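Local coordinates for putative uncharacterized protein PH0242 (PDB 3VU1), which is the C-terminal globular domain of an archaeal oligosaccharyltransferase of the AglB family, a multidomain, strand-rich fragment that carries a bound calcium ion, at residues I283-V297 with I309-E322. Residues are numbered along the deposited sequence; the frame is centred on the assembly and turned at random.
Sequences ISAFGRDIKNATLYV and IKVGEIKYMNHLEE. With CA (calcium ion), chain C.
Glu322, in the loop after strand 316-317 of the Peripheral 1 domain, meets Ala285, at the end of strand 275-285, at a calcium ion. With chi1 at 41°, the Glu322 side chain rises between its own backbone N and carbonyl carbon. CB and CG pass beside Ile283 O; a bend at chi2 (-107°) then swings the carboxylate to the ion. OE1 takes a hydrogen bond from Ala285 N (2.8 Å), nearly along its C-O axis, and also binds calcium at 2.9 Å, whereas OE2 has a long, weak ion pair with Lys231. Ala285 O (2.3 Å from calcium) and His319 O are further ligands, and Glu76 is another. The Asp289 carboxylate holds the loop of His319: OD1 accepts from His319 N (2.8 Å) and lies at the edge of the imidazole, one face of which is covered by Gly287, whose CA makes a CH-pi contact. From Asp289 the chain runs into strand 290-291, which pairs with 316-317; a G1 bulge at Asn292 and Ala293 opposite Ile314 then leads into the hairpin 293-301/304-314. In the short pair Ile290 CD1 lies against Met317 CB (4.0 Å), and in the hairpin Ile314 CD1 touches Leu295 CD2 (3.8 Å), both buried. Three oxygens from the two segments thus share the ion, whose positive charge probably offsets their mutual repulsion.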
loop_
_atom_site.group_PDB
_atom_site.type_symbol
_atom_site.label_atom_id
_atom_site.label_comp_id
_atom_site.label_asym_id
_atom_site.label_seq_id
_atom_site.Cartn_x
_atom_site.Cartn_y
_atom_site.Cartn_z
ATOM N N ILE A 283 11.119 -11.698 4.972
ATOM C CA ILE A 283 10.090 -11.473 3.972
ATOM C C ILE A 283 8.883 -10.743 4.548
ATOM O O ILE A 283 8.382 -11.077 5.629
ATOM C CB ILE A 283 9.689 -12.802 3.321
ATOM C CG1 ILE A 283 10.849 -13.241 2.414
ATOM C CG2 ILE A 283 8.364 -12.666 2.579
ATOM C CD1 ILE A 283 10.668 -14.554 1.676
ATOM N N SER A 284 8.438 -9.724 3.831
ATOM C CA SER A 284 7.172 -9.083 4.138
ATOM C C SER A 284 6.152 -9.377 3.040
ATOM O O SER A 284 6.363 -9.008 1.891
ATOM C CB SER A 284 7.382 -7.591 4.311
ATOM O OG SER A 284 6.140 -6.946 4.373
ATOM N N ALA A 285 5.083 -10.094 3.379
ATOM C CA ALA A 285 3.996 -10.359 2.424
ATOM C C ALA A 285 2.783 -9.501 2.767
ATOM O O ALA A 285 2.215 -9.602 3.877
ATOM C CB ALA A 285 3.624 -11.836 2.392
ATOM N N PHE A 286 2.396 -8.651 1.820
ATOM C CA PHE A 286 1.393 -7.633 2.096
ATOM C C PHE A 286 -0.025 -7.905 1.539
ATOM O O PHE A 286 -0.308 -7.708 0.349
ATOM C CB PHE A 286 1.878 -6.244 1.631
ATOM C CG PHE A 286 1.041 -5.126 2.178
ATOM C CD1 PHE A 286 1.351 -4.551 3.409
ATOM C CD2 PHE A 286 -0.105 -4.698 1.492
ATOM C CE1 PHE A 286 0.566 -3.539 3.922
ATOM C CE2 PHE A 286 -0.899 -3.701 2.010
ATOM C CZ PHE A 286 -0.560 -3.118 3.225
ATOM N N GLY A 287 -0.934 -8.315 2.406
ATOM C CA GLY A 287 -2.309 -8.508 1.979
ATOM C C GLY A 287 -2.673 -9.857 1.390
ATOM O O GLY A 287 -3.840 -10.238 1.440
ATOM N N ARG A 288 -1.718 -10.567 0.797
ATOM C CA ARG A 288 -1.980 -11.941 0.354
ATOM C C ARG A 288 -0.870 -12.937 0.705
ATOM O O ARG A 288 0.310 -12.577 0.793
ATOM C CB ARG A 288 -2.352 -12.011 -1.138
ATOM C CG ARG A 288 -1.227 -11.708 -2.095
ATOM C CD ARG A 288 -1.569 -12.058 -3.541
ATOM N NE ARG A 288 -2.896 -11.554 -3.891
ATOM C CZ ARG A 288 -3.656 -12.000 -4.894
ATOM N NH1 ARG A 288 -3.226 -12.967 -5.702
ATOM N NH2 ARG A 288 -4.857 -11.471 -5.085
ATOM N N ASP A 289 -1.254 -14.196 0.896
ATOM C CA ASP A 289 -0.289 -15.253 1.199
ATOM C C ASP A 289 0.685 -15.553 0.065
ATOM O O ASP A 289 0.366 -15.345 -1.122
ATOM C CB ASP A 289 -1.026 -16.537 1.583
ATOM C CG ASP A 289 -1.846 -16.382 2.849
ATOM O OD1 ASP A 289 -1.481 -15.608 3.771
ATOM O OD2 ASP A 289 -2.879 -17.048 2.916
ATOM N N ILE A 290 1.866 -16.056 0.430
ATOM C CA ILE A 290 2.731 -16.765 -0.533
ATOM C C ILE A 290 2.216 -18.214 -0.634
ATOM O O ILE A 290 1.992 -18.834 0.403
ATOM C CB ILE A 290 4.196 -16.735 -0.067
ATOM C CG1 ILE A 290 4.667 -15.281 0.030
ATOM C CG2 ILE A 290 5.084 -17.506 -1.029
ATOM C CD1 ILE A 290 5.821 -15.048 0.973
ATOM N N LYS A 291 1.984 -18.719 -1.850
ATOM C CA LYS A 291 1.523 -20.107 -2.107
ATOM C C LYS A 291 2.265 -20.686 -3.287
ATOM O O LYS A 291 2.243 -20.094 -4.379
ATOM C CB LYS A 291 0.041 -20.184 -2.500
ATOM C CG LYS A 291 -0.948 -19.906 -1.389
ATOM C CD LYS A 291 -2.400 -19.999 -1.842
ATOM C CE LYS A 291 -2.836 -18.760 -2.604
ATOM N NZ LYS A 291 -4.318 -18.621 -2.596
ATOM N N ASN A 292 2.890 -21.850 -3.090
ATOM C CA ASN A 292 3.472 -22.607 -4.208
ATOM C C ASN A 292 4.355 -21.716 -4.998
ATOM O O ASN A 292 4.152 -21.566 -6.187
ATOM C CB ASN A 292 2.380 -23.170 -5.148
ATOM C CG ASN A 292 1.351 -24.011 -4.412
ATOM O OD1 ASN A 292 1.681 -24.870 -3.595
ATOM N ND2 ASN A 292 0.098 -23.733 -4.665
ATOM N N ALA A 293 5.317 -21.117 -4.315
ATOM C CA ALA A 293 6.142 -20.052 -4.852
ATOM C C ALA A 293 7.577 -20.527 -5.097
ATOM O O ALA A 293 8.101 -21.334 -4.330
ATOM C CB ALA A 293 6.138 -18.869 -3.874
ATOM N N THR A 294 8.204 -20.006 -6.147
ATOM C CA THR A 294 9.627 -20.225 -6.414
ATOM C C THR A 294 10.421 -18.932 -6.198
ATOM O O THR A 294 9.995 -17.874 -6.663
ATOM C CB THR A 294 9.844 -20.689 -7.865
ATOM O OG1 THR A 294 8.932 -21.743 -8.142
ATOM C CG2 THR A 294 11.264 -21.191 -8.084
ATOM N N LEU A 295 11.567 -19.027 -5.512
ATOM C CA LEU A 295 12.485 -17.897 -5.366
ATOM C C LEU A 295 13.597 -17.881 -6.427
ATOM O O LEU A 295 14.207 -18.921 -6.722
ATOM C CB LEU A 295 13.108 -17.900 -3.989
ATOM C CG LEU A 295 12.120 -18.005 -2.847
ATOM C CD1 LEU A 295 12.839 -18.152 -1.512
ATOM C CD2 LEU A 295 11.218 -16.785 -2.842
ATOM N N TYR A 296 13.863 -16.705 -6.996
ATOM C CA TYR A 296 15.001 -16.562 -7.902
ATOM C C TYR A 296 15.880 -15.399 -7.550
ATOM O O TYR A 296 15.499 -14.515 -6.777
ATOM C CB TYR A 296 14.553 -16.345 -9.321
ATOM C CG TYR A 296 13.687 -17.426 -9.865
ATOM C CD1 TYR A 296 12.305 -17.383 -9.698
ATOM C CD2 TYR A 296 14.238 -18.492 -10.583
ATOM C CE1 TYR A 296 11.496 -18.364 -10.230
ATOM C CE2 TYR A 296 13.433 -19.486 -11.128
ATOM C CZ TYR A 296 12.066 -19.410 -10.947
ATOM O OH TYR A 296 11.259 -20.382 -11.451
ATOM N N VAL A 297 17.075 -15.417 -8.122
ATOM C CA VAL A 297 17.910 -14.234 -8.210
ATOM C C VAL A 297 18.195 -14.006 -9.701
ATOM O O VAL A 297 18.597 -14.938 -10.433
ATOM C CB VAL A 297 19.201 -14.381 -7.369
ATOM C CG1 VAL A 297 20.091 -13.157 -7.516
ATOM C CG2 VAL A 297 18.863 -14.562 -5.894
ATOM N N ILE A 309 18.646 -17.734 -11.545
ATOM C CA ILE A 309 19.039 -18.794 -10.636
ATOM C C ILE A 309 17.930 -19.064 -9.637
ATOM O O ILE A 309 17.537 -18.169 -8.875
ATOM C CB ILE A 309 20.330 -18.433 -9.855
ATOM C CG1 ILE A 309 21.402 -17.910 -10.804
ATOM C CG2 ILE A 309 20.832 -19.627 -9.046
ATOM C CD1 ILE A 309 22.325 -16.914 -10.149
ATOM N N LYS A 310 17.445 -20.301 -9.637
ATOM C CA LYS A 310 16.475 -20.760 -8.655
ATOM C C LYS A 310 17.183 -21.011 -7.315
ATOM O O LYS A 310 18.128 -21.786 -7.239
ATOM C CB LYS A 310 15.745 -22.007 -9.168
ATOM C CG LYS A 310 15.046 -22.788 -8.080
ATOM C CD LYS A 310 14.072 -23.836 -8.591
ATOM C CE LYS A 310 13.689 -24.709 -7.392
ATOM N NZ LYS A 310 12.481 -25.561 -7.569
ATOM N N VAL A 311 16.725 -20.350 -6.260
ATOM C CA VAL A 311 17.387 -20.441 -4.965
ATOM C C VAL A 311 16.503 -21.025 -3.885
ATOM O O VAL A 311 16.933 -21.120 -2.732
ATOM C CB VAL A 311 17.905 -19.056 -4.440
ATOM C CG1 VAL A 311 18.925 -18.455 -5.399
ATOM C CG2 VAL A 311 16.772 -18.058 -4.129
ATOM N N GLY A 312 15.260 -21.364 -4.217
ATOM C CA GLY A 312 14.318 -21.781 -3.172
ATOM C C GLY A 312 12.875 -21.891 -3.586
ATOM O O GLY A 312 12.493 -21.476 -4.675
ATOM N N GLU A 313 12.083 -22.481 -2.702
ATOM C CA GLU A 313 10.646 -22.610 -2.881
ATOM C C GLU A 313 9.937 -22.261 -1.593
ATOM O O GLU A 313 10.498 -22.441 -0.513
ATOM C CB GLU A 313 10.292 -24.027 -3.231
ATOM C CG GLU A 313 10.677 -24.417 -4.638
ATOM C CD GLU A 313 10.291 -25.845 -4.954
ATOM O OE1 GLU A 313 10.137 -26.149 -6.148
ATOM O OE2 GLU A 313 10.133 -26.655 -4.008
ATOM N N ILE A 314 8.717 -21.732 -1.683
ATOM C CA ILE A 314 7.905 -21.559 -0.474
ATOM C C ILE A 314 6.544 -22.103 -0.778
ATOM O O ILE A 314 5.834 -21.523 -1.598
ATOM C CB ILE A 314 7.766 -20.098 -0.034
ATOM C CG1 ILE A 314 9.134 -19.428 0.075
ATOM C CG2 ILE A 314 7.037 -20.042 1.293
ATOM C CD1 ILE A 314 9.082 -17.921 0.032
ATOM N N LYS A 315 6.206 -23.234 -0.149
ATOM C CA LYS A 315 4.909 -23.904 -0.356
ATOM C C LYS A 315 3.798 -22.990 0.171
ATOM O O LYS A 315 2.781 -22.755 -0.505
ATOM C CB LYS A 315 4.877 -25.329 0.257
ATOM C CG LYS A 315 4.970 -25.483 1.793
ATOM C CD LYS A 315 5.947 -24.545 2.558
ATOM C CE LYS A 315 7.417 -24.970 2.513
ATOM N NZ LYS A 315 7.638 -26.247 3.257
ATOM N N TYR A 316 4.050 -22.416 1.343
ATOM C CA TYR A 316 3.076 -21.600 1.990
ATOM C C TYR A 316 3.679 -20.722 3.069
ATOM O O TYR A 316 4.371 -21.212 3.972
ATOM C CB TYR A 316 1.952 -22.464 2.597
ATOM C CG TYR A 316 0.929 -21.633 3.362
ATOM C CD1 TYR A 316 -0.047 -20.909 2.669
ATOM C CD2 TYR A 316 0.971 -21.537 4.768
ATOM C CE1 TYR A 316 -0.954 -20.127 3.345
ATOM C CE2 TYR A 316 0.061 -20.759 5.461
ATOM C CZ TYR A 316 -0.901 -20.060 4.739
ATOM O OH TYR A 316 -1.830 -19.256 5.360
ATOM N N MET A 317 3.374 -19.427 2.986
ATOM C CA MET A 317 3.615 -18.506 4.093
ATOM C C MET A 317 2.369 -17.635 4.362
ATOM O O MET A 317 1.840 -17.017 3.456
ATOM C CB MET A 317 4.854 -17.651 3.808
ATOM C CG MET A 317 5.283 -16.783 4.982
ATOM S SD MET A 317 6.813 -15.827 4.759
ATOM C CE MET A 317 7.965 -17.138 4.356
ATOM N N ASN A 318 1.894 -17.612 5.601
ATOM C CA ASN A 318 0.824 -16.693 6.001
ATOM C C ASN A 318 1.269 -15.229 6.024
ATOM O O ASN A 318 2.274 -14.895 6.666
ATOM C CB ASN A 318 0.303 -17.053 7.385
ATOM C CG ASN A 318 -0.978 -16.310 7.727
ATOM O OD1 ASN A 318 -0.965 -15.140 8.094
ATOM N ND2 ASN A 318 -2.094 -16.990 7.591
ATOM N N HIS A 319 0.500 -14.347 5.383
ATOM C CA HIS A 319 0.931 -12.963 5.226
ATOM C C HIS A 319 0.835 -12.172 6.474
ATOM O O HIS A 319 1.335 -11.059 6.536
ATOM C CB HIS A 319 0.214 -12.277 4.073
ATOM C CG HIS A 319 -1.232 -11.941 4.352
ATOM N ND1 HIS A 319 -1.616 -10.787 4.953
ATOM C CD2 HIS A 319 -2.398 -12.635 4.062
ATOM C CE1 HIS A 319 -2.951 -10.760 5.053
ATOM N NE2 HIS A 319 -3.433 -11.883 4.502
ATOM N N LEU A 320 0.204 -12.737 7.491
ATOM C CA LEU A 320 0.152 -12.119 8.832
ATOM C C LEU A 320 1.165 -12.701 9.814
ATOM O O LEU A 320 1.300 -12.200 10.925
ATOM C CB LEU A 320 -1.243 -12.232 9.434
ATOM C CG LEU A 320 -2.330 -11.597 8.577
ATOM C CD1 LEU A 320 -3.719 -12.039 9.039
ATOM C CD2 LEU A 320 -2.155 -10.077 8.576
ATOM N N GLU A 321 1.870 -13.752 9.397
ATOM C CA GLU A 321 2.816 -14.457 10.264
ATOM C C GLU A 321 3.996 -15.004 9.466
ATOM O O GLU A 321 4.264 -16.205 9.416
ATOM C CB GLU A 321 2.109 -15.558 11.046
ATOM C CG GLU A 321 1.405 -15.050 12.296
ATOM C CD GLU A 321 0.651 -16.136 13.048
ATOM O OE1 GLU A 321 0.419 -15.947 14.267
ATOM O OE2 GLU A 321 0.282 -17.169 12.431
ATOM N N GLU A 322 4.708 -14.086 8.839
ATOM C CA GLU A 322 5.760 -14.467 7.934
ATOM C C GLU A 322 7.005 -14.795 8.746
ATOM O O GLU A 322 7.165 -14.315 9.858
ATOM C CB GLU A 322 5.977 -13.365 6.884
ATOM C CG GLU A 322 5.919 -11.981 7.480
ATOM C CD GLU A 322 4.662 -11.178 7.148
ATOM O OE1 GLU A 322 4.413 -10.918 5.950
ATOM O OE2 GLU A 322 3.968 -10.722 8.100
HETATM CA CA CA C . 2.336 -8.915 6.085
#